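Local coordinates for protein putative tetR-family transcriptional regulator (Streptomyces coelicolor, PDB 3FIW) that probably binds operator DNA as a transcriptional regulator of the TetR family, most likely a repressor, at residues 29-34 with 64-69; 135-140 with 148-153. All coordinates share one frame; numbering follows the deposited sequence.

Interaction 1. Residues 29-34 with 64-69; sequences TVITEA and WYFRTK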
loop_
_atom_site.group_PDB
_atom_site.type_symbol
_atom_site.label_atom_id
_atom_site.label_comp_id
_atom_site.label_asym_id
_atom_site.label_seq_id
_atom_site.Cartn_x
_atom_site.Cartn_y
_atom_site.Cartn_z
ATOM N N THR A 29 20.507 -7.554 -18.726
ATOM C CA THR A 29 19.968 -8.821 -19.208
ATOM C C THR A 29 19.419 -9.715 -18.136
ATOM O O THR A 29 18.352 -10.261 -18.295
ATOM C CB THR A 29 21.122 -9.620 -19.917
ATOM O OG1 THR A 29 21.645 -8.805 -20.955
ATOM C CG2 THR A 29 20.693 -11.032 -20.478
ATOM N N VAL A 30 20.187 -9.958 -17.081
ATOM C CA VAL A 30 19.694 -10.809 -16.005
ATOM C C VAL A 30 18.460 -10.180 -15.357
ATOM O O VAL A 30 17.472 -10.871 -15.103
ATOM C CB VAL A 30 20.792 -11.146 -14.975
ATOM C CG1 VAL A 30 20.209 -11.821 -13.752
ATOM C CG2 VAL A 30 21.816 -12.061 -15.606
ATOM N N ILE A 31 18.536 -8.868 -15.110
ATOM C CA ILE A 31 17.510 -8.141 -14.409
ATOM C C ILE A 31 16.245 -8.097 -15.257
ATOM O O ILE A 31 15.149 -8.192 -14.743
ATOM C CB ILE A 31 17.992 -6.690 -14.019
ATOM C CG1 ILE A 31 19.103 -6.739 -12.966
ATOM C CG2 ILE A 31 16.840 -5.869 -13.491
ATOM C CD1 ILE A 31 20.007 -5.481 -12.890
ATOM N N THR A 32 16.407 -7.953 -16.565
ATOM C CA THR A 32 15.283 -7.875 -17.493
ATOM C C THR A 32 14.602 -9.215 -17.558
ATOM O O THR A 32 13.366 -9.312 -17.589
ATOM C CB THR A 32 15.782 -7.440 -18.905
ATOM O OG1 THR A 32 16.163 -6.053 -18.847
ATOM C CG2 THR A 32 14.687 -7.607 -19.950
ATOM N N GLU A 33 15.427 -10.255 -17.535
ATOM C CA GLU A 33 14.947 -11.620 -17.486
ATOM C C GLU A 33 14.247 -11.962 -16.150
ATOM O O GLU A 33 13.324 -12.790 -16.112
ATOM C CB GLU A 33 16.115 -12.555 -17.760
ATOM C CG GLU A 33 15.694 -13.881 -18.371
ATOM C CD GLU A 33 15.146 -13.774 -19.801
ATOM O OE1 GLU A 33 15.658 -12.978 -20.634
ATOM O OE2 GLU A 33 14.188 -14.520 -20.078
ATOM N N ALA A 34 14.664 -11.293 -15.080
ATOM C CA ALA A 34 14.095 -11.515 -13.757
ATOM C C ALA A 34 12.688 -10.916 -13.676
ATOM O O ALA A 34 11.732 -11.545 -13.155
ATOM C CB ALA A 34 15.019 -10.891 -12.717
ATOM N N TRP A 64 27.449 -14.149 -8.992
ATOM C CA TRP A 64 28.384 -13.097 -9.352
ATOM C C TRP A 64 27.711 -11.777 -9.688
ATOM O O TRP A 64 28.352 -10.698 -9.621
ATOM C CB TRP A 64 29.263 -13.602 -10.510
ATOM C CG TRP A 64 29.970 -14.883 -10.066
ATOM C CD1 TRP A 64 29.761 -16.161 -10.531
ATOM C CD2 TRP A 64 30.924 -14.993 -9.006
ATOM N NE1 TRP A 64 30.566 -17.053 -9.830
ATOM C CE2 TRP A 64 31.293 -16.350 -8.903
ATOM C CE3 TRP A 64 31.507 -14.071 -8.132
ATOM C CZ2 TRP A 64 32.202 -16.797 -7.948
ATOM C CZ3 TRP A 64 32.433 -14.517 -7.219
ATOM C CH2 TRP A 64 32.763 -15.856 -7.123
ATOM N N TYR A 65 26.434 -11.880 -10.061
ATOM C CA TYR A 65 25.523 -10.727 -10.203
ATOM C C TYR A 65 24.803 -10.329 -8.903
ATOM O O TYR A 65 24.686 -9.141 -8.588
ATOM C CB TYR A 65 24.455 -11.016 -11.269
ATOM C CG TYR A 65 25.065 -11.194 -12.630
ATOM C CD1 TYR A 65 25.518 -10.091 -13.361
ATOM C CD2 TYR A 65 25.271 -12.463 -13.150
ATOM C CE1 TYR A 65 26.114 -10.264 -14.599
ATOM C CE2 TYR A 65 25.840 -12.636 -14.342
ATOM C CZ TYR A 65 26.249 -11.539 -15.070
ATOM O OH TYR A 65 26.851 -11.753 -16.257
ATOM N N PHE A 66 24.294 -11.321 -8.177
ATOM C CA PHE A 66 23.457 -11.078 -7.024
ATOM C C PHE A 66 23.793 -12.073 -5.991
ATOM O O PHE A 66 23.481 -13.255 -6.113
ATOM C CB PHE A 66 21.969 -11.169 -7.414
ATOM C CG PHE A 66 21.597 -10.200 -8.474
ATOM C CD1 PHE A 66 21.774 -8.816 -8.266
ATOM C CD2 PHE A 66 21.147 -10.637 -9.702
ATOM C CE1 PHE A 66 21.478 -7.900 -9.271
ATOM C CE2 PHE A 66 20.823 -9.723 -10.712
ATOM C CZ PHE A 66 21.008 -8.353 -10.492
ATOM N N ARG A 67 24.468 -11.585 -4.971
ATOM C CA ARG A 67 25.047 -12.430 -3.943
ATOM C C ARG A 67 23.913 -13.117 -3.204
ATOM O O ARG A 67 24.073 -14.264 -2.749
ATOM C CB ARG A 67 25.810 -11.558 -2.982
ATOM C CG ARG A 67 27.035 -12.122 -2.371
ATOM C CD ARG A 67 27.407 -11.247 -1.207
ATOM N NE ARG A 67 28.840 -10.967 -1.132
ATOM C CZ ARG A 67 29.472 -10.002 -1.824
ATOM N NH1 ARG A 67 28.799 -9.222 -2.672
ATOM N NH2 ARG A 67 30.787 -9.817 -1.682
ATOM N N THR A 68 22.762 -12.421 -3.122
ATOM C CA THR A 68 21.603 -12.858 -2.344
ATOM C C THR A 68 20.350 -12.579 -3.113
ATOM O O THR A 68 20.369 -11.773 -4.019
ATOM C CB THR A 68 21.501 -12.080 -1.011
ATOM O OG1 THR A 68 21.599 -10.680 -1.304
ATOM C CG2 THR A 68 22.655 -12.455 -0.095
ATOM N N LYS A 69 19.276 -13.274 -2.760
ATOM C CA LYS A 69 17.933 -13.005 -3.270
ATOM C C LYS A 69 17.498 -11.586 -2.928
ATOM O O LYS A 69 16.906 -10.909 -3.759
ATOM C CB LYS A 69 16.913 -13.966 -2.662
ATOM C CG LYS A 69 15.552 -14.013 -3.403
ATOM C CD LYS A 69 14.468 -14.444 -2.405
ATOM C CE LYS A 69 13.327 -15.265 -3.026
ATOM N NZ LYS A 69 12.320 -14.454 -3.766
#

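Interaction 2. Residues 135-140 with 148-153; sequences RKMDFL and RHAQMA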
loop_
_atom_site.group_PDB
_atom_site.type_symbol
_atom_site.label_atom_id
_atom_site.label_comp_id
_atom_site.label_asym_id
_atom_site.label_seq_id
_atom_site.Cartn_x
_atom_site.Cartn_y
_atom_site.Cartn_z
ATOM N N ARG A 135 13.315 18.679 -9.351
ATOM C CA ARG A 135 12.820 19.426 -10.520
ATOM C C ARG A 135 11.270 19.484 -10.526
ATOM O O ARG A 135 10.671 20.542 -10.787
ATOM C CB ARG A 135 13.369 18.848 -11.837
ATOM C CG ARG A 135 14.894 18.963 -12.005
ATOM C CD ARG A 135 15.315 19.111 -13.461
ATOM N NE ARG A 135 16.756 18.888 -13.604
ATOM C CZ ARG A 135 17.670 19.831 -13.869
ATOM N NH1 ARG A 135 17.328 21.109 -14.062
ATOM N NH2 ARG A 135 18.949 19.481 -13.963
ATOM N N LYS A 136 10.662 18.341 -10.220
ATOM C CA LYS A 136 9.215 18.216 -10.040
ATOM C C LYS A 136 8.739 19.132 -8.923
ATOM O O LYS A 136 7.785 19.878 -9.094
ATOM C CB LYS A 136 8.842 16.763 -9.750
ATOM C CG LYS A 136 8.926 15.863 -10.933
ATOM C CD LYS A 136 8.580 14.423 -10.544
ATOM C CE LYS A 136 8.811 13.489 -11.716
ATOM N NZ LYS A 136 8.502 12.117 -11.288
HETATM N N MSE A 137 9.429 19.102 -7.785
HETATM C CA MSE A 137 9.074 19.979 -6.687
HETATM C C MSE A 137 9.213 21.455 -7.038
HETATM O O MSE A 137 8.316 22.227 -6.707
HETATM C CB MSE A 137 9.894 19.670 -5.453
HETATM C CG MSE A 137 9.187 20.091 -4.182
HETATM SE SE MSE A 137 7.637 18.918 -3.890
HETATM C CE MSE A 137 8.448 17.126 -3.658
ATOM N N ASP A 138 10.324 21.840 -7.698
ATOM C CA ASP A 138 10.549 23.219 -8.160
ATOM C C ASP A 138 9.447 23.711 -9.071
ATOM O O ASP A 138 8.974 24.842 -8.930
ATOM C CB ASP A 138 11.888 23.346 -8.899
ATOM C CG ASP A 138 13.088 23.357 -7.950
ATOM O OD1 ASP A 138 14.234 23.118 -8.442
ATOM O OD2 ASP A 138 12.870 23.606 -6.724
ATOM N N PHE A 139 9.038 22.861 -10.008
ATOM C CA PHE A 139 7.900 23.158 -10.870
ATOM C C PHE A 139 6.615 23.481 -10.100
ATOM O O PHE A 139 5.900 24.409 -10.471
ATOM C CB PHE A 139 7.655 21.995 -11.823
ATOM C CG PHE A 139 6.358 22.089 -12.549
ATOM C CD1 PHE A 139 6.205 22.985 -13.625
ATOM C CD2 PHE A 139 5.268 21.343 -12.124
ATOM C CE1 PHE A 139 4.972 23.097 -14.311
ATOM C CE2 PHE A 139 4.045 21.413 -12.789
ATOM C CZ PHE A 139 3.893 22.302 -13.905
ATOM N N LEU A 140 6.318 22.698 -9.055
ATOM C CA LEU A 140 5.105 22.878 -8.255
ATOM C C LEU A 140 5.206 24.181 -7.455
ATOM O O LEU A 140 4.244 24.937 -7.334
ATOM C CB LEU A 140 4.865 21.670 -7.320
ATOM C CG LEU A 140 4.277 20.379 -7.921
ATOM C CD1 LEU A 140 4.261 19.264 -6.900
ATOM C CD2 LEU A 140 2.845 20.634 -8.465
ATOM N N ARG A 148 5.552 23.144 1.370
ATOM C CA ARG A 148 5.217 22.187 2.382
ATOM C C ARG A 148 4.034 21.387 1.897
ATOM O O ARG A 148 4.080 20.188 1.959
ATOM C CB ARG A 148 4.895 22.894 3.711
ATOM C CG ARG A 148 4.378 21.980 4.851
ATOM C CD ARG A 148 5.471 21.053 5.456
ATOM N NE ARG A 148 5.104 20.406 6.740
ATOM C CZ ARG A 148 3.862 20.070 7.147
ATOM N NH1 ARG A 148 2.772 20.292 6.389
ATOM N NH2 ARG A 148 3.699 19.487 8.338
ATOM N N HIS A 149 3.013 22.047 1.352
ATOM C CA HIS A 149 1.862 21.343 0.795
ATOM C C HIS A 149 2.170 20.465 -0.430
ATOM O O HIS A 149 1.612 19.390 -0.561
ATOM C CB HIS A 149 0.728 22.301 0.500
ATOM C CG HIS A 149 0.263 23.047 1.698
ATOM N ND1 HIS A 149 -0.340 22.427 2.765
ATOM C CD2 HIS A 149 0.341 24.363 2.015
ATOM C CE1 HIS A 149 -0.633 23.330 3.685
ATOM N NE2 HIS A 149 -0.224 24.512 3.257
ATOM N N ALA A 150 3.064 20.934 -1.304
ATOM C CA ALA A 150 3.529 20.197 -2.496
ATOM C C ALA A 150 4.179 18.912 -2.059
ATOM O O ALA A 150 3.759 17.841 -2.504
ATOM C CB ALA A 150 4.500 21.049 -3.354
ATOM N N GLN A 151 5.135 19.007 -1.138
ATOM C CA GLN A 151 5.805 17.833 -0.554
ATOM C C GLN A 151 4.844 16.787 0.044
ATOM O O GLN A 151 4.916 15.563 -0.287
ATOM C CB GLN A 151 6.876 18.290 0.451
ATOM C CG GLN A 151 8.335 18.077 -0.089
ATOM C CD GLN A 151 9.263 19.303 0.059
ATOM O OE1 GLN A 151 9.012 20.213 0.871
ATOM N NE2 GLN A 151 10.351 19.327 -0.737
HETATM N N MSE A 152 3.932 17.267 0.899
HETATM C CA MSE A 152 2.904 16.394 1.527
HETATM C C MSE A 152 1.998 15.718 0.520
HETATM O O MSE A 152 1.815 14.495 0.603
HETATM C CB MSE A 152 2.111 17.157 2.568
HETATM C CG MSE A 152 3.035 17.761 3.649
HETATM SE SE MSE A 152 3.940 16.361 4.688
HETATM C CE MSE A 152 5.637 16.231 3.790
ATOM N N ALA A 153 1.491 16.497 -0.448
ATOM C CA ALA A 153 0.688 15.999 -1.572
ATOM C C ALA A 153 1.389 14.934 -2.353
ATOM O O ALA A 153 0.809 13.824 -2.611
ATOM C CB ALA A 153 0.289 17.149 -2.512
#

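Interaction 1. Residues 29-34 with 64-69
Phe-66 turns the edge of its ring to Val-30 and Ile-31, joining the first helix of the TetR-type DNA-binding domain (27-41) to the loop that leaves the predicted helix-turn-helix. From CB, the chain passes to CG, which lies anti to the carbonyl carbon (chi1 -59°) and aims the ring at the helix. One face of the ring lies under CB of its neighbour Tyr-65. Farther out, CE2 of Phe-66 meets CG1 of Val-30 at 3.7 Å, the methyl lying at the ring edge. At the tip, CZ of Phe-66 reaches CG1 of Ile-31 at 3.5 Å and CD1 of the same residue at 3.9 Å, the two side chains crossing nearly at right angles. Leu-72 and Ala-75 of helix 69-79 also touch Phe-66, so its ring bridges helices 27-41 and 69-79. With the ring cut back to an alanine, Val-30 CG1 and Ile-31 CG1 would probably face a gap, and the loop is likely to lose part of its hold on helix 27-41. The other Val-30 methyl serves Tyr-65: CG2 sits over a face of that ring in a CH-pi contact, 4.3 Å from the centroid and 13° off the normal.

Interaction 2. Residues 135-140 with 148-153
Met-137, present as selenomethionine, lays its selenium against Ala-150 where helices 130-142 and 147-170 pack in the all-helical C-terminal domain of this TetR-family protein. The two helices follow one another through a short connection and form a splayed helical hairpin: the axes of the segments come within 9.8 Å at 132°. The tight part gathers Met-137 and Leu-140 against Ala-150 and Gln-151. SE of Met-137 lies 3.8 Å from Ala-150 CB, and CD1 of Leu-140 touches the same CB at 4.0 Å, so the small residue receives two larger side chains from the facing helix. Leu-140 also touches Met-154, farther along helix 147-170, and Trp-96 of helix 96-112, which carries the packing beyond the hairpin. Gln-151, though partly exposed, lays both CG and NE2 against the Met-137 chain, NE2 lying 3.7 Å from Met-137 CG; NE2 also makes a weak hydrogen bond to Glu-147 OE2 one turn earlier. No hydrogen bond joins the two segments. On the solvent side, Arg-148 points away from the facing helix, while Arg-135 and Asp-138 are exposed and turn to charged partners on their own helix, Asp-131 and, through a long and weak ion pair, Arg-134. Across helix 147-170, His-149 stacks on His-207 of the second subunit, so this helix also faces the dimer partner. Met-137 crosses Gln-151 at about a right angle: CG is anti to the backbone N (chi1 -155°), and bends at chi2 and chi3 carry CE to within 3.7 Å of Gln-151 CG.

How the interactions relate
Interactions 1 and 2 lie on opposite sides of the chain's centre, their own centres about 35 Å apart and their nearest atoms about 20 Å apart, and they share no helix. Both are largely buried and apolar, with no hydrogen bond across either. Interaction 1 sets a loop against a helix inside the DNA-binding domain, and pairs aromatic rings with branched aliphatic side chains. Interaction 2 sets helix against helix in the C-terminal domain, with a selenomethionine and a leucine around an alanine and a partly exposed glutamine packing along the selenomethionine. The second subunit packs against segment 148-153 of interaction 2, whereas no other chain of the assembly touches the segments of interaction 1.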